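Local coordinates for protein catalase-3 (Neurospora crassa, PDB 4AJ9) that breaks down hydrogen peroxide into water and oxygen at a heme cofactor, and so probably protects the cell from peroxide, at residues 215-220 / 419-424; 275-280 / 303-308; 534-539 / 560-565; 575-580 / 611-616. One frame throughout, in Å; residues are numbered along the deposited sequence. Where two conformers were deposited one is given.

Interaction 1: 215-220 / 419-424; sequences RLVTED and FTTPGR
V217 and T421 form the tight middle of this contact. Both are buried, and the valine methyl CG2 sits 3.5 Å from the hydroxyl T421 OG1. R215, extended from CG to NE, passes the threonine at about a right angle, its CD 3.6 Å from the same oxygen. T421 OG1 is hydrogen-bonded to D338.

Further along come two arginines. R424 bends at chi3 (66°), which places NE 3.2 Å from R215 NH1, while R424 CG lies 3.9 Å above the R215 guanidinium plane, toward its rim; the two guanidinium planes are 22° apart. R424 was deposited in two conformers, so the details hold for one of them. Two donors of like charge cannot bond each other, and acids probably offset the repulsion: E341 takes R215 NH1 and R424 NE, E280 takes R215 NE, D338 takes R424 NH1, and E43 of a third subunit takes R424 NH2.

The other end is looser and nearer to solvent. There the partly exposed F419 ring meets V217 CG1 at 3.7 Å from its CE2, and T218 O lies at its edge, in plane, 3.6 Å from CZ. The E219 carboxylate makes salt bridges with R335 and R416.

The 419-424 loop also reaches a second subunit, whose R432 hydrogen-bonds T420. In the fold, strand 214-217 pairs antiparallel with strands 223-232 and 337-338, while 419-424 is the loop leading into strand 425-427.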
loop_
_atom_site.group_PDB
_atom_site.type_symbol
_atom_site.label_atom_id
_atom_site.label_comp_id
_atom_site.label_asym_id
_atom_site.label_seq_id
_atom_site.Cartn_x
_atom_site.Cartn_y
_atom_site.Cartn_z
ATOM N N ARG C 215 -22.726 -8.956 26.335
ATOM C CA ARG C 215 -22.895 -8.907 27.781
ATOM C C ARG C 215 -22.782 -7.482 28.301
ATOM O O ARG C 215 -21.892 -6.728 27.893
ATOM C CB ARG C 215 -21.850 -9.781 28.487
ATOM C CG ARG C 215 -22.102 -11.277 28.368
ATOM C CD ARG C 215 -20.958 -12.103 28.957
ATOM N NE ARG C 215 -21.414 -13.464 29.240
ATOM C CZ ARG C 215 -21.020 -14.547 28.580
ATOM N NH1 ARG C 215 -20.126 -14.444 27.605
ATOM N NH2 ARG C 215 -21.512 -15.739 28.909
ATOM N N LEU C 216 -23.680 -7.119 29.210
ATOM C CA LEU C 216 -23.497 -5.910 30.007
ATOM C C LEU C 216 -22.875 -6.356 31.317
ATOM O O LEU C 216 -23.269 -7.383 31.873
ATOM C CB LEU C 216 -24.824 -5.185 30.254
ATOM C CG LEU C 216 -25.537 -4.634 29.022
ATOM C CD1 LEU C 216 -26.772 -3.836 29.450
ATOM C CD2 LEU C 216 -24.576 -3.757 28.208
ATOM N N VAL C 217 -21.888 -5.597 31.791
ATOM C CA VAL C 217 -21.121 -5.966 32.971
ATOM C C VAL C 217 -21.038 -4.773 33.908
ATOM O O VAL C 217 -20.665 -3.675 33.493
ATOM C CB VAL C 217 -19.699 -6.423 32.588
ATOM C CG1 VAL C 217 -18.939 -6.922 33.829
ATOM C CG2 VAL C 217 -19.775 -7.512 31.532
ATOM N N THR C 218 -21.427 -4.973 35.166
ATOM C CA THR C 218 -21.384 -3.891 36.145
ATOM C C THR C 218 -19.988 -3.799 36.761
ATOM O O THR C 218 -19.162 -4.685 36.555
ATOM C CB THR C 218 -22.400 -4.115 37.289
ATOM O OG1 THR C 218 -22.123 -5.363 37.928
ATOM C CG2 THR C 218 -23.824 -4.126 36.765
ATOM N N GLU C 219 -19.748 -2.749 37.544
ATOM C CA GLU C 219 -18.450 -2.541 38.198
ATOM C C GLU C 219 -17.950 -3.760 38.976
ATOM O O GLU C 219 -16.753 -4.045 38.986
ATOM C CB GLU C 219 -18.511 -1.359 39.166
ATOM C CG GLU C 219 -18.993 -0.051 38.570
ATOM C CD GLU C 219 -18.081 0.476 37.480
ATOM O OE1 GLU C 219 -16.981 -0.092 37.285
ATOM O OE2 GLU C 219 -18.464 1.465 36.818
ATOM N N ASP C 220 -18.860 -4.466 39.644
ATOM C CA ASP C 220 -18.466 -5.581 40.497
ATOM C C ASP C 220 -18.281 -6.868 39.703
ATOM O O ASP C 220 -17.893 -7.908 40.244
ATOM C CB ASP C 220 -19.477 -5.774 41.634
ATOM C CG ASP C 220 -20.809 -6.296 41.146
ATOM O OD1 ASP C 220 -20.977 -6.442 39.915
ATOM O OD2 ASP C 220 -21.691 -6.554 41.990
ATOM N N PHE C 419 -12.326 -5.006 31.341
ATOM C CA PHE C 419 -12.100 -6.332 31.902
ATOM C C PHE C 419 -13.084 -7.324 31.322
ATOM O O PHE C 419 -14.257 -7.007 31.086
ATOM C CB PHE C 419 -12.118 -6.332 33.443
ATOM C CG PHE C 419 -13.432 -5.911 34.052
ATOM C CD1 PHE C 419 -13.758 -4.568 34.174
ATOM C CD2 PHE C 419 -14.326 -6.861 34.526
ATOM C CE1 PHE C 419 -14.958 -4.177 34.736
ATOM C CE2 PHE C 419 -15.532 -6.474 35.108
ATOM C CZ PHE C 419 -15.845 -5.133 35.215
ATOM N N THR C 420 -12.585 -8.519 31.043
ATOM C CA THR C 420 -13.436 -9.592 30.559
ATOM C C THR C 420 -14.325 -10.052 31.719
ATOM O O THR C 420 -13.880 -10.047 32.870
ATOM C CB THR C 420 -12.576 -10.746 30.020
ATOM O OG1 THR C 420 -11.959 -10.342 28.789
ATOM C CG2 THR C 420 -13.416 -11.982 29.771
ATOM N N THR C 421 -15.572 -10.420 31.423
ATOM C CA THR C 421 -16.504 -10.874 32.458
ATOM C C THR C 421 -15.831 -11.912 33.344
ATOM O O THR C 421 -15.448 -12.981 32.873
ATOM C CB THR C 421 -17.772 -11.505 31.862
ATOM O OG1 THR C 421 -18.317 -10.642 30.854
ATOM C CG2 THR C 421 -18.816 -11.721 32.962
ATOM N N PRO C 422 -15.682 -11.600 34.637
ATOM C CA PRO C 422 -14.890 -12.482 35.499
ATOM C C PRO C 422 -15.446 -13.913 35.623
ATOM O O PRO C 422 -14.678 -14.853 35.848
ATOM C CB PRO C 422 -14.893 -11.759 36.862
ATOM C CG PRO C 422 -15.939 -10.710 36.773
ATOM C CD PRO C 422 -16.128 -10.376 35.328
ATOM N N GLY C 423 -16.750 -14.088 35.467
ATOM C CA GLY C 423 -17.319 -15.418 35.613
ATOM C C GLY C 423 -17.134 -16.376 34.442
ATOM O O GLY C 423 -17.400 -17.574 34.565
ATOM N N ARG C 424 -16.667 -15.862 33.309
ATOM C CA ARG C 424 -16.586 -16.671 32.097
ATOM C C ARG C 424 -15.564 -17.794 32.199
ATOM O O ARG C 424 -14.452 -17.597 32.689
ATOM C CB ARG C 424 -16.318 -15.796 30.872
ATOM C CG ARG C 424 -17.518 -14.929 30.492
ATOM C CD ARG C 424 -17.197 -14.022 29.324
ATOM N NE ARG C 424 -16.953 -14.753 28.078
ATOM C CZ ARG C 424 -16.334 -14.216 27.029
ATOM N NH1 ARG C 424 -15.901 -12.962 27.100
ATOM N NH2 ARG C 424 -16.132 -14.922 25.924
#

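Interaction 2: 275-280 / 303-308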
loop_
_atom_site.group_PDB
_atom_site.type_symbol
_atom_site.label_atom_id
_atom_site.label_comp_id
_atom_site.label_asym_id
_atom_site.label_seq_id
_atom_site.Cartn_x
_atom_site.Cartn_y
_atom_site.Cartn_z
ATOM N N VAL C 275 -32.922 -2.525 24.926
ATOM C CA VAL C 275 -32.236 -3.798 25.131
ATOM C C VAL C 275 -33.198 -4.878 25.608
ATOM O O VAL C 275 -34.192 -4.605 26.287
ATOM C CB VAL C 275 -31.123 -3.691 26.194
ATOM C CG1 VAL C 275 -29.938 -2.856 25.671
ATOM C CG2 VAL C 275 -31.678 -3.111 27.490
ATOM N N GLN C 276 -32.894 -6.111 25.248
ATOM C CA GLN C 276 -33.481 -7.244 25.938
ATOM C C GLN C 276 -32.398 -7.715 26.890
ATOM O O GLN C 276 -31.236 -7.760 26.517
ATOM C CB GLN C 276 -33.853 -8.339 24.946
ATOM C CG GLN C 276 -35.011 -7.946 24.033
ATOM C CD GLN C 276 -35.316 -9.007 22.994
ATOM O OE1 GLN C 276 -34.576 -9.170 22.021
ATOM N NE2 GLN C 276 -36.413 -9.733 23.190
ATOM N N LEU C 277 -32.770 -8.039 28.123
ATOM C CA LEU C 277 -31.798 -8.470 29.115
ATOM C C LEU C 277 -32.111 -9.897 29.568
ATOM O O LEU C 277 -33.239 -10.197 29.949
ATOM C CB LEU C 277 -31.786 -7.494 30.299
ATOM C CG LEU C 277 -31.337 -6.078 29.915
ATOM C CD1 LEU C 277 -31.550 -5.048 31.029
ATOM C CD2 LEU C 277 -29.874 -6.115 29.487
ATOM N N ILE C 278 -31.121 -10.785 29.500
ATOM C CA ILE C 278 -31.346 -12.181 29.870
ATOM C C ILE C 278 -30.344 -12.651 30.933
ATOM O O ILE C 278 -29.152 -12.362 30.845
ATOM C CB ILE C 278 -31.290 -13.123 28.634
ATOM C CG1 ILE C 278 -32.165 -12.592 27.487
ATOM C CG2 ILE C 278 -31.750 -14.539 29.013
ATOM C CD1 ILE C 278 -31.485 -11.581 26.581
ATOM N N ASP C 279 -30.836 -13.362 31.944
ATOM C CA ASP C 279 -29.965 -13.985 32.946
ATOM C C ASP C 279 -28.953 -14.917 32.281
ATOM O O ASP C 279 -29.288 -15.639 31.344
ATOM C CB ASP C 279 -30.790 -14.817 33.930
ATOM C CG ASP C 279 -31.708 -13.968 34.798
ATOM O OD1 ASP C 279 -31.413 -12.765 34.994
ATOM O OD2 ASP C 279 -32.710 -14.525 35.297
ATOM N N GLU C 280 -27.724 -14.931 32.776
ATOM C CA GLU C 280 -26.730 -15.825 32.197
ATOM C C GLU C 280 -27.224 -17.265 32.204
ATOM O O GLU C 280 -27.008 -17.993 31.240
ATOM C CB GLU C 280 -25.397 -15.727 32.945
ATOM C CG GLU C 280 -24.621 -14.438 32.689
ATOM C CD GLU C 280 -23.728 -14.485 31.451
ATOM O OE1 GLU C 280 -23.688 -15.515 30.731
ATOM O OE2 GLU C 280 -23.061 -13.466 31.190
ATOM N N PRO C 303 -39.173 -8.347 26.984
ATOM C CA PRO C 303 -39.642 -7.098 26.382
ATOM C C PRO C 303 -38.498 -6.111 26.199
ATOM O O PRO C 303 -37.492 -6.207 26.903
ATOM C CB PRO C 303 -40.621 -6.561 27.424
ATOM C CG PRO C 303 -40.109 -7.100 28.716
ATOM C CD PRO C 303 -39.587 -8.475 28.391
ATOM N N LEU C 304 -38.656 -5.178 25.266
ATOM C CA LEU C 304 -37.652 -4.148 25.043
ATOM C C LEU C 304 -37.641 -3.169 26.200
ATOM O O LEU C 304 -38.692 -2.738 26.673
ATOM C CB LEU C 304 -37.933 -3.400 23.736
ATOM C CG LEU C 304 -37.961 -4.282 22.486
ATOM C CD1 LEU C 304 -38.473 -3.519 21.276
ATOM C CD2 LEU C 304 -36.580 -4.847 22.226
ATOM N N GLN C 305 -36.447 -2.823 26.657
ATOM C CA GLN C 305 -36.301 -1.817 27.697
ATOM C C GLN C 305 -35.483 -0.673 27.127
ATOM O O GLN C 305 -34.313 -0.851 26.768
ATOM C CB GLN C 305 -35.639 -2.424 28.935
ATOM C CG GLN C 305 -36.326 -3.706 29.406
ATOM C CD GLN C 305 -35.723 -4.259 30.675
ATOM O OE1 GLN C 305 -35.605 -3.557 31.677
ATOM N NE2 GLN C 305 -35.323 -5.523 30.636
ATOM N N VAL C 306 -36.114 0.490 27.009
ATOM C CA VAL C 306 -35.490 1.658 26.391
ATOM C C VAL C 306 -34.436 2.292 27.309
ATOM O O VAL C 306 -34.700 2.575 28.476
ATOM C CB VAL C 306 -36.558 2.710 25.985
ATOM C CG1 VAL C 306 -35.903 3.972 25.431
ATOM C CG2 VAL C 306 -37.539 2.119 24.974
ATOM N N LEU C 307 -33.234 2.505 26.779
ATOM C CA LEU C 307 -32.146 3.073 27.570
ATOM C C LEU C 307 -31.905 4.541 27.245
ATOM O O LEU C 307 -31.389 5.298 28.073
ATOM C CB LEU C 307 -30.838 2.280 27.352
ATOM C CG LEU C 307 -30.802 0.804 27.759
ATOM C CD1 LEU C 307 -29.370 0.254 27.707
ATOM C CD2 LEU C 307 -31.385 0.604 29.150
ATOM N N GLY C 308 -32.266 4.942 26.034
ATOM C CA GLY C 308 -32.058 6.313 25.611
ATOM C C GLY C 308 -32.436 6.553 24.164
ATOM O O GLY C 308 -33.120 5.731 23.532
HETATM O O HOH W 1 -35.604 -7.396 28.690
#
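V275 and Q305 carry the backbone bonding. They are an antiparallel hydrogen-bonded pair, V275 N giving to Q305 O and Q305 N to V275 O, each at 2.9 Å. Beyond this pair the strands separate, their directions 121° apart.

One water takes over where the direct pairing stops. It accepts from L277 N and, at 2.7 Å, from Q305 NE2, and it donates to P303 O. The same amide NE2 lies 3.8 Å from L277 CD1, the two side chains crossing at about a right angle.

Apolar packing falls into two places. V275 CG1 meets L307 CD1 at 3.8 Å, and V275 CG2 lies against L307 CG. An alanine in place of L307 would probably open a gap beside both V275 methyls and weaken the hold on this buried corner. On the Q276 side, its CG touches L304 CD2 at 3.9 Å, while its amide is occupied by H229 and by the carbonyls of A302 and L297.

Just past the pair, L307 and G308 both face L273, a classic beta bulge in strand 305-314. Strands 270-278 and 305-314 are neighbours in the curled antiparallel sheet characteristic of the catalase beta-barrel.

Interaction 3: 534-539 / 560-565; sequences VGVLST and LKVTVI
Strands 534-537 and 561-565 run parallel, their directions 22° apart, and V534, G535, V536 and L537 pair in turn with V562, T563, V564 and I565. Five backbone bonds make the ladder: V534 N to K561 O at 3.0 Å, T563 N to V534 O at 2.8 Å, V536 N to T563 O at 2.9 Å, then I565 N to V536 O and S538 N to I565 O. The bond to V534 O is the straightest, 170° at the hydrogen, and comes in nearly along the C=O axis.

On the valine face the closest touch is diagonal. V536 has CG2 anti to its carbonyl carbon, and that methyl meets V562 CG1 at 3.5 Å, the two side chains crossing obliquely. V534 CG2 reaches L560 CD1 at 4.0 Å. Helix 544-557 covers this face, L551 lying against V536 and L555 against V562.

On the opposite face L537 and I565 lie side by side, pointing the same way, with L537 CD2 3.6 Å from I565 CD1. G535, between V534 and V536, adds only backbone there and faces T563. At the strand's end S538 turns its hydroxyl to S544, at the start of the same helix.

Strands 533-537 and 561-566 with helix 544-557 between them form a beta-alpha-beta unit of the six-stranded parallel sheet in the C-terminal domain of this long catalase. Between the two strands the polar bonding is all main chain to main chain; the ladder sets the register, and aliphatic packing lies on both faces, with G535 and T563 interrupting it on the leucine-isoleucine side.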
loop_
_atom_site.group_PDB
_atom_site.type_symbol
_atom_site.label_atom_id
_atom_site.label_comp_id
_atom_site.label_asym_id
_atom_site.label_seq_id
_atom_site.Cartn_x
_atom_site.Cartn_y
_atom_site.Cartn_z
ATOM N N VAL C 534 -44.842 14.767 -1.416
ATOM C CA VAL C 534 -46.041 14.816 -2.238
ATOM C C VAL C 534 -45.692 15.408 -3.597
ATOM O O VAL C 534 -45.141 16.501 -3.678
ATOM C CB VAL C 534 -47.131 15.656 -1.563
ATOM C CG1 VAL C 534 -48.405 15.645 -2.391
ATOM C CG2 VAL C 534 -47.394 15.129 -0.161
ATOM N N GLY C 535 -45.978 14.666 -4.657
ATOM C CA GLY C 535 -45.839 15.190 -5.996
ATOM C C GLY C 535 -47.172 15.756 -6.448
ATOM O O GLY C 535 -48.160 15.031 -6.557
ATOM N N VAL C 536 -47.210 17.056 -6.697
ATOM C CA VAL C 536 -48.423 17.675 -7.216
ATOM C C VAL C 536 -48.299 17.838 -8.728
ATOM O O VAL C 536 -47.464 18.608 -9.205
ATOM C CB VAL C 536 -48.656 19.036 -6.575
ATOM C CG1 VAL C 536 -49.919 19.673 -7.142
ATOM C CG2 VAL C 536 -48.747 18.896 -5.066
ATOM N N LEU C 537 -49.110 17.089 -9.470
ATOM C CA LEU C 537 -49.116 17.147 -10.927
ATOM C C LEU C 537 -49.954 18.329 -11.416
ATOM O O LEU C 537 -51.174 18.345 -11.238
ATOM C CB LEU C 537 -49.678 15.846 -11.501
ATOM C CG LEU C 537 -49.083 14.577 -10.886
ATOM C CD1 LEU C 537 -49.451 13.335 -11.693
ATOM C CD2 LEU C 537 -47.571 14.731 -10.798
ATOM N N SER C 538 -49.299 19.308 -12.034
ATOM C CA SER C 538 -49.973 20.516 -12.511
ATOM C C SER C 538 -49.706 20.794 -13.990
ATOM O O SER C 538 -49.272 19.913 -14.737
ATOM C CB SER C 538 -49.559 21.726 -11.661
ATOM O OG SER C 538 -50.390 22.855 -11.914
ATOM N N THR C 539 -49.958 22.031 -14.406
ATOM C CA THR C 539 -49.756 22.414 -15.797
ATOM C C THR C 539 -49.506 23.909 -15.890
ATOM O O THR C 539 -49.962 24.664 -15.033
ATOM C CB THR C 539 -50.955 21.999 -16.687
ATOM O OG1 THR C 539 -50.750 22.461 -18.028
ATOM C CG2 THR C 539 -52.268 22.571 -16.144
ATOM N N LEU C 560 -44.826 18.325 5.316
ATOM C CA LEU C 560 -44.567 17.581 4.077
ATOM C C LEU C 560 -43.657 18.337 3.100
ATOM O O LEU C 560 -43.640 19.561 3.081
ATOM C CB LEU C 560 -45.892 17.232 3.383
ATOM C CG LEU C 560 -46.893 16.437 4.226
ATOM C CD1 LEU C 560 -48.259 16.400 3.556
ATOM C CD2 LEU C 560 -46.373 15.023 4.477
ATOM N N LYS C 561 -42.908 17.588 2.290
ATOM C CA LYS C 561 -42.052 18.150 1.251
ATOM C C LYS C 561 -42.744 17.992 -0.091
ATOM O O LYS C 561 -42.883 16.882 -0.604
ATOM C CB LYS C 561 -40.702 17.438 1.207
ATOM C CG LYS C 561 -39.694 18.118 0.295
ATOM C CD LYS C 561 -38.492 17.217 0.024
ATOM C CE LYS C 561 -37.302 18.017 -0.506
ATOM N NZ LYS C 561 -37.659 18.825 -1.708
ATOM N N VAL C 562 -43.180 19.109 -0.660
ATOM C CA VAL C 562 -44.067 19.069 -1.808
ATOM C C VAL C 562 -43.347 19.526 -3.068
ATOM O O VAL C 562 -42.660 20.539 -3.063
ATOM C CB VAL C 562 -45.300 19.964 -1.564
ATOM C CG1 VAL C 562 -46.262 19.907 -2.746
ATOM C CG2 VAL C 562 -45.989 19.555 -0.264
ATOM N N THR C 563 -43.498 18.763 -4.141
ATOM C CA THR C 563 -42.895 19.121 -5.421
ATOM C C THR C 563 -43.994 19.402 -6.431
ATOM O O THR C 563 -44.738 18.497 -6.808
ATOM C CB THR C 563 -42.020 17.974 -5.968
ATOM O OG1 THR C 563 -41.038 17.605 -4.994
ATOM C CG2 THR C 563 -41.321 18.392 -7.258
ATOM N N VAL C 564 -44.108 20.649 -6.870
ATOM C CA VAL C 564 -45.061 20.968 -7.928
ATOM C C VAL C 564 -44.441 20.680 -9.293
ATOM O O VAL C 564 -43.350 21.162 -9.611
ATOM C CB VAL C 564 -45.507 22.433 -7.860
ATOM C CG1 VAL C 564 -46.387 22.777 -9.061
ATOM C CG2 VAL C 564 -46.244 22.690 -6.547
ATOM N N ILE C 565 -45.147 19.895 -10.094
ATOM C CA ILE C 565 -44.629 19.434 -11.379
ATOM C C ILE C 565 -45.433 20.014 -12.530
ATOM O O ILE C 565 -46.659 20.017 -12.481
ATOM C CB ILE C 565 -44.711 17.904 -11.465
ATOM C CG1 ILE C 565 -43.941 17.265 -10.303
ATOM C CG2 ILE C 565 -44.216 17.393 -12.831
ATOM C CD1 ILE C 565 -44.214 15.772 -10.154
#

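Interaction 4: 575-580 / 611-616; sequences QTYSAA and GRPSQI
The Y577 ring takes P613 over one face: CG of the proline stands 4.0 Å from the ring centroid, 14° off the normal, a CH-pi contact. I616 CD1 comes to the ring edge, 4.1 Å from Y577 CD1, and that methyl also packs 3.9 Å from A580 CB. The R612 guanidinium is met at its edge, where S578 O and a water lie in its plane.

R612 NH1 gives two hydrogen bonds, to Y577 O and to S578 O, each 2.9 Å long. R612 CG, anti to the backbone N (chi1 174°), lies 4.0 Å from Y577 CB; beyond it the chain bends at chi2 and chi3. Y577 O also accepts from A580 N, so one carbonyl serves the turn and the arginine together. R612 NH2 bonds the water. An alanine in place of R612 would probably leave Y577 O and S578 O without their NH1 donor and the 577-580 turn less firmly tied to the helix.

A fourth subunit lies alongside, its F466 against S578 and its E242 against R612. Y577 packs against L537, I565 and the F608 ring, and its OH bonds S538 O. The turn follows strand 575-576, the outer strand beside 561-566, and its partner is the first turn of helix 612-622, with G611 at the N-cap position.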
loop_
_atom_site.group_PDB
_atom_site.type_symbol
_atom_site.label_atom_id
_atom_site.label_comp_id
_atom_site.label_asym_id
_atom_site.label_seq_id
_atom_site.Cartn_x
_atom_site.Cartn_y
_atom_site.Cartn_z
ATOM N N GLN C 575 -40.276 20.983 -10.551
ATOM C CA GLN C 575 -39.728 19.922 -11.395
ATOM C C GLN C 575 -40.566 19.788 -12.664
ATOM O O GLN C 575 -41.781 19.974 -12.627
ATOM C CB GLN C 575 -39.738 18.594 -10.628
ATOM C CG GLN C 575 -38.834 17.512 -11.179
ATOM C CD GLN C 575 -38.857 16.250 -10.316
ATOM O OE1 GLN C 575 -39.925 15.777 -9.922
ATOM N NE2 GLN C 575 -37.678 15.703 -10.024
ATOM N N THR C 576 -39.916 19.476 -13.782
ATOM C CA THR C 576 -40.620 19.235 -15.039
ATOM C C THR C 576 -41.115 17.805 -15.088
ATOM O O THR C 576 -40.574 16.929 -14.407
ATOM C CB THR C 576 -39.699 19.431 -16.261
ATOM O OG1 THR C 576 -38.628 18.475 -16.202
ATOM C CG2 THR C 576 -39.136 20.842 -16.291
ATOM N N TYR C 577 -42.126 17.560 -15.912
ATOM C CA TYR C 577 -42.607 16.197 -16.114
ATOM C C TYR C 577 -41.490 15.290 -16.597
ATOM O O TYR C 577 -41.438 14.118 -16.222
ATOM C CB TYR C 577 -43.789 16.158 -17.083
ATOM C CG TYR C 577 -45.089 16.459 -16.391
ATOM C CD1 TYR C 577 -45.629 15.562 -15.473
ATOM C CD2 TYR C 577 -45.768 17.648 -16.625
ATOM C CE1 TYR C 577 -46.813 15.829 -14.822
ATOM C CE2 TYR C 577 -46.964 17.930 -15.976
ATOM C CZ TYR C 577 -47.483 17.018 -15.077
ATOM O OH TYR C 577 -48.670 17.290 -14.421
ATOM N N SER C 578 -40.592 15.847 -17.407
ATOM C CA SER C 578 -39.476 15.083 -17.969
ATOM C C SER C 578 -38.612 14.512 -16.851
ATOM O O SER C 578 -38.204 13.348 -16.896
ATOM C CB SER C 578 -38.631 15.972 -18.900
ATOM O OG SER C 578 -37.544 15.249 -19.465
ATOM N N ALA C 579 -38.368 15.328 -15.831
ATOM C CA ALA C 579 -37.496 14.958 -14.725
ATOM C C ALA C 579 -38.208 14.180 -13.617
ATOM O O ALA C 579 -37.560 13.686 -12.690
ATOM C CB ALA C 579 -36.835 16.200 -14.147
ATOM N N ALA C 580 -39.530 14.072 -13.705
ATOM C CA ALA C 580 -40.317 13.506 -12.602
ATOM C C ALA C 580 -40.619 12.019 -12.744
ATOM O O ALA C 580 -40.734 11.482 -13.852
ATOM C CB ALA C 580 -41.610 14.276 -12.415
ATOM N N GLY C 611 -47.089 10.098 -22.472
ATOM C CA GLY C 611 -47.770 9.436 -21.365
ATOM C C GLY C 611 -47.256 9.708 -19.959
ATOM O O GLY C 611 -47.786 9.154 -18.993
ATOM N N ARG C 612 -46.252 10.574 -19.826
ATOM C CA ARG C 612 -45.573 10.761 -18.535
ATOM C C ARG C 612 -46.492 11.133 -17.356
ATOM O O ARG C 612 -46.423 10.501 -16.302
ATOM C CB ARG C 612 -44.398 11.742 -18.670
ATOM C CG ARG C 612 -43.711 12.127 -17.356
ATOM C CD ARG C 612 -43.132 10.925 -16.589
ATOM N NE ARG C 612 -42.213 10.106 -17.378
ATOM C CZ ARG C 612 -40.937 10.396 -17.610
ATOM N NH1 ARG C 612 -40.412 11.517 -17.139
ATOM N NH2 ARG C 612 -40.186 9.562 -18.332
ATOM N N PRO C 613 -47.358 12.149 -17.525
ATOM C CA PRO C 613 -48.291 12.446 -16.428
ATOM C C PRO C 613 -49.119 11.215 -16.061
ATOM O O PRO C 613 -49.213 10.876 -14.879
ATOM C CB PRO C 613 -49.171 13.560 -17.006
ATOM C CG PRO C 613 -48.281 14.234 -18.036
ATOM C CD PRO C 613 -47.502 13.091 -18.650
ATOM N N SER C 614 -49.688 10.543 -17.062
ATOM C CA SER C 614 -50.451 9.320 -16.822
ATOM C C SER C 614 -49.623 8.222 -16.162
ATOM O O SER C 614 -50.132 7.476 -15.327
ATOM C CB SER C 614 -51.040 8.777 -18.128
ATOM O OG SER C 614 -51.928 9.706 -18.712
ATOM N N GLN C 615 -48.361 8.094 -16.557
ATOM C CA GLN C 615 -47.532 7.012 -16.025
ATOM C C GLN C 615 -47.273 7.239 -14.539
ATOM O O GLN C 615 -47.286 6.298 -13.747
ATOM C CB GLN C 615 -46.203 6.911 -16.784
ATOM C CG GLN C 615 -45.402 5.653 -16.461
ATOM C CD GLN C 615 -46.133 4.388 -16.853
ATOM O OE1 GLN C 615 -46.456 4.185 -18.027
ATOM N NE2 GLN C 615 -46.390 3.518 -15.874
ATOM N N ILE C 616 -47.032 8.496 -14.178
ATOM C CA ILE C 616 -46.803 8.876 -12.788
ATOM C C ILE C 616 -48.008 8.543 -11.919
ATOM O O ILE C 616 -47.865 8.008 -10.815
ATOM C CB ILE C 616 -46.472 10.377 -12.662
ATOM C CG1 ILE C 616 -45.122 10.685 -13.319
ATOM C CG2 ILE C 616 -46.409 10.796 -11.186
ATOM C CD1 ILE C 616 -44.756 12.158 -13.319
HETATM O O HOH W 2 -37.340 10.322 -18.378
#

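Interactions 1 and 2 both reach the antiparallel sheet of the catalase barrel, interaction 2 joining two of its strands and interaction 1 laying a loop against one; their centres lie about 17 Å apart, and they touch where R215 meets E280 and where L216 packs on L277. Interactions 3 and 4 sit in the C-terminal domain, centres about 11 Å apart, joined by strands 561-566 and 575-576 and by Y577. Interaction 3 is a buried, aliphatic strand pair, while interaction 4, buried too, mixes a CH-pi contact on a tyrosine with an arginine gripping carbonyls. Interactions 1 and 2 are only partly buried: the first lives on charged groups and subunit neighbours, the second on a single hydrogen-bonded pair and a bridging water.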